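Local coordinates for zonadhesin (Komagataella phaffii, PDB 5FX8), which is a putative cell-wall adhesion protein that may mediate cell-cell interaction through salt bridges and hydrogen bonds, represented by its N-terminal part, at residues C[42-47]-C[92-97]; C[103-108]-C[314-319]. All coordinates share one frame; numbering follows the deposited sequence.

Interaction 1: C[42-47]-C[92-97]; sequences GDATIE and FTFSDP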
loop_
_atom_site.group_PDB
_atom_site.type_symbol
_atom_site.label_atom_id
_atom_site.label_comp_id
_atom_site.label_asym_id
_atom_site.label_seq_id
_atom_site.Cartn_x
_atom_site.Cartn_y
_atom_site.Cartn_z
ATOM N N GLY C 42 -31.415 -87.048 -0.939
ATOM C CA GLY C 42 -30.439 -86.381 -1.800
ATOM C C GLY C 42 -30.941 -86.151 -3.190
ATOM O O GLY C 42 -31.741 -85.269 -3.357
ATOM N N ASP C 43 -30.496 -86.911 -4.175
ATOM C CA ASP C 43 -31.100 -87.001 -5.509
ATOM C C ASP C 43 -31.934 -85.796 -6.005
ATOM O O ASP C 43 -32.156 -85.637 -7.212
ATOM C CB ASP C 43 -31.919 -88.334 -5.576
ATOM C CG ASP C 43 -33.124 -88.372 -4.659
ATOM O OD1 ASP C 43 -33.653 -87.268 -4.347
ATOM O OD2 ASP C 43 -33.555 -89.527 -4.346
ATOM N N ALA C 44 -32.408 -84.960 -5.080
ATOM C CA ALA C 44 -33.385 -83.907 -5.317
ATOM C C ALA C 44 -32.718 -82.606 -5.721
ATOM O O ALA C 44 -31.647 -82.251 -5.230
ATOM C CB ALA C 44 -34.228 -83.664 -4.064
ATOM N N THR C 45 -33.372 -81.889 -6.613
ATOM C CA THR C 45 -32.829 -80.667 -7.165
ATOM C C THR C 45 -33.815 -79.541 -6.917
ATOM O O THR C 45 -35.029 -79.756 -6.901
ATOM C CB THR C 45 -32.559 -80.823 -8.644
ATOM O OG1 THR C 45 -33.765 -81.261 -9.277
ATOM C CG2 THR C 45 -31.454 -81.858 -8.876
ATOM N N ILE C 46 -33.279 -78.354 -6.685
ATOM C CA ILE C 46 -34.068 -77.154 -6.498
ATOM C C ILE C 46 -33.536 -76.124 -7.472
ATOM O O ILE C 46 -32.376 -75.710 -7.366
ATOM C CB ILE C 46 -33.992 -76.628 -5.061
ATOM C CG1 ILE C 46 -34.291 -77.750 -4.081
ATOM C CG2 ILE C 46 -34.963 -75.498 -4.880
ATOM C CD1 ILE C 46 -34.331 -77.324 -2.659
ATOM N N GLU C 47 -34.363 -75.726 -8.422
ATOM C CA GLU C 47 -33.972 -74.774 -9.444
ATOM C C GLU C 47 -34.487 -73.385 -9.088
ATOM O O GLU C 47 -35.681 -73.214 -8.827
ATOM C CB GLU C 47 -34.495 -75.225 -10.797
ATOM C CG GLU C 47 -33.829 -76.471 -11.255
ATOM C CD GLU C 47 -34.069 -76.716 -12.708
ATOM O OE1 GLU C 47 -35.145 -76.314 -13.190
ATOM O OE2 GLU C 47 -33.175 -77.282 -13.374
ATOM N N PHE C 92 -29.643 -76.435 -7.055
ATOM C CA PHE C 92 -29.083 -77.047 -5.863
ATOM C C PHE C 92 -29.344 -78.541 -5.951
ATOM O O PHE C 92 -30.462 -78.961 -6.250
ATOM C CB PHE C 92 -29.709 -76.467 -4.597
ATOM C CG PHE C 92 -29.510 -74.987 -4.431
ATOM C CD1 PHE C 92 -30.253 -74.078 -5.155
ATOM C CD2 PHE C 92 -28.620 -74.505 -3.514
ATOM C CE1 PHE C 92 -30.075 -72.728 -4.986
ATOM C CE2 PHE C 92 -28.452 -73.173 -3.347
ATOM C CZ PHE C 92 -29.176 -72.280 -4.085
ATOM N N THR C 93 -28.313 -79.340 -5.726
ATOM C CA THR C 93 -28.410 -80.788 -5.840
ATOM C C THR C 93 -27.894 -81.435 -4.567
ATOM O O THR C 93 -26.694 -81.410 -4.302
ATOM C CB THR C 93 -27.631 -81.276 -7.042
ATOM O OG1 THR C 93 -28.166 -80.663 -8.214
ATOM C CG2 THR C 93 -27.738 -82.760 -7.152
ATOM N N PHE C 94 -28.787 -82.037 -3.798
ATOM C CA PHE C 94 -28.386 -82.678 -2.559
ATOM C C PHE C 94 -27.618 -83.972 -2.823
ATOM O O PHE C 94 -27.779 -84.614 -3.862
ATOM C CB PHE C 94 -29.613 -82.950 -1.711
ATOM C CG PHE C 94 -30.319 -81.719 -1.256
ATOM C CD1 PHE C 94 -31.222 -81.077 -2.070
ATOM C CD2 PHE C 94 -30.104 -81.215 0.006
ATOM C CE1 PHE C 94 -31.879 -79.946 -1.627
ATOM C CE2 PHE C 94 -30.760 -80.098 0.440
ATOM C CZ PHE C 94 -31.638 -79.465 -0.368
ATOM N N SER C 95 -26.792 -84.366 -1.852
ATOM C CA SER C 95 -25.782 -85.425 -2.033
ATOM C C SER C 95 -26.038 -86.573 -1.057
ATOM O O SER C 95 -25.224 -86.882 -0.177
ATOM C CB SER C 95 -24.365 -84.833 -1.849
ATOM O OG SER C 95 -24.197 -83.585 -2.526
ATOM N N ASP C 96 -27.195 -87.246 -1.225
ATOM C CA ASP C 96 -27.696 -88.178 -0.211
ATOM C C ASP C 96 -28.597 -89.243 -0.858
ATOM O O ASP C 96 -29.825 -88.991 -1.028
ATOM C CB ASP C 96 -28.458 -87.480 0.888
ATOM C CG ASP C 96 -27.985 -87.956 2.237
ATOM O OD1 ASP C 96 -27.053 -88.754 2.335
ATOM O OD2 ASP C 96 -28.588 -87.461 3.219
ATOM N N PRO C 97 -28.086 -90.425 -1.184
ATOM C CA PRO C 97 -28.746 -91.275 -2.131
ATOM C C PRO C 97 -30.005 -91.882 -1.505
ATOM O O PRO C 97 -29.939 -92.490 -0.421
ATOM C CB PRO C 97 -27.713 -92.288 -2.381
ATOM C CG PRO C 97 -26.873 -92.418 -1.095
ATOM C CD PRO C 97 -26.971 -91.076 -0.427
#

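Interaction 2: C[103-108]-C[314-319]; sequences DLEGVV and FEAFAA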
loop_
_atom_site.group_PDB
_atom_site.type_symbol
_atom_site.label_atom_id
_atom_site.label_comp_id
_atom_site.label_asym_id
_atom_site.label_seq_id
_atom_site.Cartn_x
_atom_site.Cartn_y
_atom_site.Cartn_z
ATOM N N ASP C 103 -34.225 -82.721 8.609
ATOM C CA ASP C 103 -33.950 -81.376 9.085
ATOM C C ASP C 103 -32.954 -80.686 8.171
ATOM O O ASP C 103 -31.989 -81.299 7.710
ATOM C CB ASP C 103 -33.401 -81.387 10.513
ATOM C CG ASP C 103 -34.396 -81.917 11.511
ATOM O OD1 ASP C 103 -35.610 -81.868 11.221
ATOM O OD2 ASP C 103 -33.964 -82.375 12.589
ATOM N N LEU C 104 -33.183 -79.399 7.931
ATOM C CA LEU C 104 -32.285 -78.602 7.107
ATOM C C LEU C 104 -32.345 -77.166 7.589
ATOM O O LEU C 104 -33.406 -76.546 7.522
ATOM C CB LEU C 104 -32.674 -78.676 5.633
ATOM C CG LEU C 104 -31.584 -78.968 4.596
ATOM C CD1 LEU C 104 -31.796 -78.129 3.351
ATOM C CD2 LEU C 104 -30.173 -78.797 5.135
ATOM N N GLU C 105 -31.217 -76.637 8.061
ATOM C CA GLU C 105 -31.107 -75.226 8.408
ATOM C C GLU C 105 -29.785 -74.697 7.884
ATOM O O GLU C 105 -28.727 -75.188 8.282
ATOM C CB GLU C 105 -31.188 -75.001 9.918
ATOM C CG GLU C 105 -32.492 -75.396 10.557
ATOM C CD GLU C 105 -33.669 -74.587 10.057
ATOM O OE1 GLU C 105 -33.462 -73.457 9.556
ATOM O OE2 GLU C 105 -34.809 -75.095 10.172
ATOM N N GLY C 106 -29.838 -73.687 7.024
ATOM C CA GLY C 106 -28.610 -73.070 6.559
ATOM C C GLY C 106 -28.886 -71.925 5.614
ATOM O O GLY C 106 -30.025 -71.657 5.238
ATOM N N VAL C 107 -27.811 -71.245 5.231
ATOM C CA VAL C 107 -27.877 -70.156 4.267
ATOM C C VAL C 107 -26.780 -70.362 3.222
ATOM O O VAL C 107 -25.592 -70.418 3.561
ATOM C CB VAL C 107 -27.731 -68.771 4.931
ATOM C CG1 VAL C 107 -27.886 -67.695 3.874
ATOM C CG2 VAL C 107 -28.725 -68.566 6.066
ATOM N N VAL C 108 -27.166 -70.462 1.961
ATOM C CA VAL C 108 -26.213 -70.423 0.863
ATOM C C VAL C 108 -26.262 -69.028 0.264
ATOM O O VAL C 108 -27.334 -68.530 -0.091
ATOM C CB VAL C 108 -26.517 -71.503 -0.193
ATOM C CG1 VAL C 108 -25.847 -71.167 -1.525
ATOM C CG2 VAL C 108 -26.050 -72.863 0.281
ATOM N N PHE C 314 -24.502 -74.760 6.553
ATOM C CA PHE C 314 -25.663 -75.353 7.199
ATOM C C PHE C 314 -25.409 -75.644 8.674
ATOM O O PHE C 314 -24.377 -76.207 9.041
ATOM C CB PHE C 314 -26.083 -76.636 6.479
ATOM C CG PHE C 314 -26.645 -76.400 5.112
ATOM C CD1 PHE C 314 -27.981 -76.137 4.941
ATOM C CD2 PHE C 314 -25.829 -76.422 4.005
ATOM C CE1 PHE C 314 -28.492 -75.920 3.699
ATOM C CE2 PHE C 314 -26.336 -76.192 2.766
ATOM C CZ PHE C 314 -27.673 -75.943 2.609
ATOM N N GLU C 315 -26.380 -75.273 9.509
ATOM C CA GLU C 315 -26.327 -75.481 10.951
ATOM C C GLU C 315 -27.046 -76.740 11.418
ATOM O O GLU C 315 -26.699 -77.271 12.471
ATOM C CB GLU C 315 -26.933 -74.280 11.687
ATOM C CG GLU C 315 -26.423 -72.936 11.206
ATOM C CD GLU C 315 -26.645 -71.824 12.211
ATOM O OE1 GLU C 315 -27.772 -71.296 12.293
ATOM O OE2 GLU C 315 -25.684 -71.473 12.916
ATOM N N ALA C 316 -28.056 -77.211 10.691
ATOM C CA ALA C 316 -28.804 -78.401 11.073
ATOM C C ALA C 316 -29.009 -79.269 9.854
ATOM O O ALA C 316 -29.348 -78.769 8.781
ATOM C CB ALA C 316 -30.172 -78.078 11.664
ATOM N N PHE C 317 -28.829 -80.571 10.038
ATOM C CA PHE C 317 -28.957 -81.515 8.941
ATOM C C PHE C 317 -29.114 -82.930 9.469
ATOM O O PHE C 317 -28.389 -83.325 10.383
ATOM C CB PHE C 317 -27.737 -81.419 8.045
ATOM C CG PHE C 317 -27.776 -82.336 6.881
ATOM C CD1 PHE C 317 -28.811 -82.283 5.979
ATOM C CD2 PHE C 317 -26.770 -83.254 6.687
ATOM C CE1 PHE C 317 -28.842 -83.124 4.895
ATOM C CE2 PHE C 317 -26.789 -84.103 5.601
ATOM C CZ PHE C 317 -27.836 -84.037 4.701
ATOM N N ALA C 318 -30.043 -83.696 8.896
ATOM C CA ALA C 318 -30.310 -85.054 9.352
ATOM C C ALA C 318 -31.073 -85.812 8.275
ATOM O O ALA C 318 -31.972 -85.257 7.643
ATOM C CB ALA C 318 -31.107 -85.052 10.658
ATOM N N ALA C 319 -30.712 -87.085 8.082
ATOM C CA ALA C 319 -31.337 -87.970 7.104
ATOM C C ALA C 319 -31.633 -89.320 7.745
ATOM O O ALA C 319 -31.196 -89.612 8.860
ATOM C CB ALA C 319 -30.450 -88.169 5.870
#

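Interaction 1: C[42-47]-C[92-97]
Ile46 lays its outer methyl against the ring edge of Phe94, CD1 standing 3.7 Å from CE1 and close to the ring plane, while the two side chains cross obliquely. They stand on the buried face of an antiparallel strand pair, 45-49 with 89-94, in the first cohesin-like domain. Ile46 CG1 sits beside its own backbone N (chi1 -51°), and the extended chi2 of -176° carries CD1 out to the phenyl rim. A little further round the same rim, Phe94 CD1 approaches Ala44 O at 3.4 Å, again near the ring plane. That carbonyl also receives Phe94 N almost head-on, so one residue meets it with both its amide and its ring edge. Next along the strands, Ile46 and Phe92 form a hydrogen-bonded pair: Ile46 N donates to Phe92 O at 2.9 Å, and Phe92 N returns a nearly straight bond to Ile46 O at 2.8 Å. Phe92 turns its own ring edge to Ile46 O, and its ring meets those of Phe29 and Phe31 edge-to-face on this buried face. Between the backbones, Thr45 CA makes a C-H...O contact of 3.1 Å with Phe92 O. On the more exposed face Thr45 and Thr93 make the neighbouring non-hydrogen-bonded pair, their side chains side by side and pointing the same way, with methyl CG2 of Thr45 resting 3.6 Å from OG1 of Thr93.

Interaction 2: C[103-108]-C[314-319]
Phe314 starts its contact with strand 101-114 at CB, 3.5 Å from Glu105 O, a carbonyl that lies near the ring plane at its edge. CG sits beside the backbone N (chi1 -69°), and from there the ring comes up against Gly106, CD1 lying 3.5 Å from Gly106 CA and equally near Leu104 CD2. CE1 meets both Leu104 methyls, CD2 and then CD1, whereas CZ and CE2, further round the ring, touch Val108 CG2 more loosely at 4.2 Å. The backbone beside it forms a classic beta bulge. Glu315 and Ala316 both face Glu105, shifting the antiparallel register by one residue, and Glu105 O accepts from both amides, Glu315 N at 2.6 Å and Ala316 N at 3.2 Å. Glu105 N in turn donates a hydrogen bond to Ala316 O. On the opposite face from Leu104, Glu105 CB packs 3.7 Å from Ala316 CB; its bent chain then leads the carboxylate away, where OE2 is held by Ser32 OG and Thr33 N. Leu104 CD2 also reaches a second aromatic residue, Phe317 CD1, at 3.8 Å. Toward the end of the paired strands, Ala318 N makes a weak bond to Asp103 O, which Phe317 CA approaches as well.

Interactions 1 and 2, whose centres lie about 13 Å apart, illustrate how strands distant in sequence can share one apolar interior. Strands 89-94 and 101-114 follow each other in the chain, yet they pair with different partners; interaction 2 brings residues 314-319 from the far end of the chain back onto the first cohesin-like domain. Side chains then bridge the two pairs: Phe94 CE2 lies 3.7 Å from Leu104 CD1, and Phe92 CE2 lies 3.8 Å from Val108 CG1. Beyond these, Asp96 OD2 approaches Phe317 CZ at 3.8 Å. Phe31 is a further shared neighbour, meeting the rings of both Phe92 and Phe314.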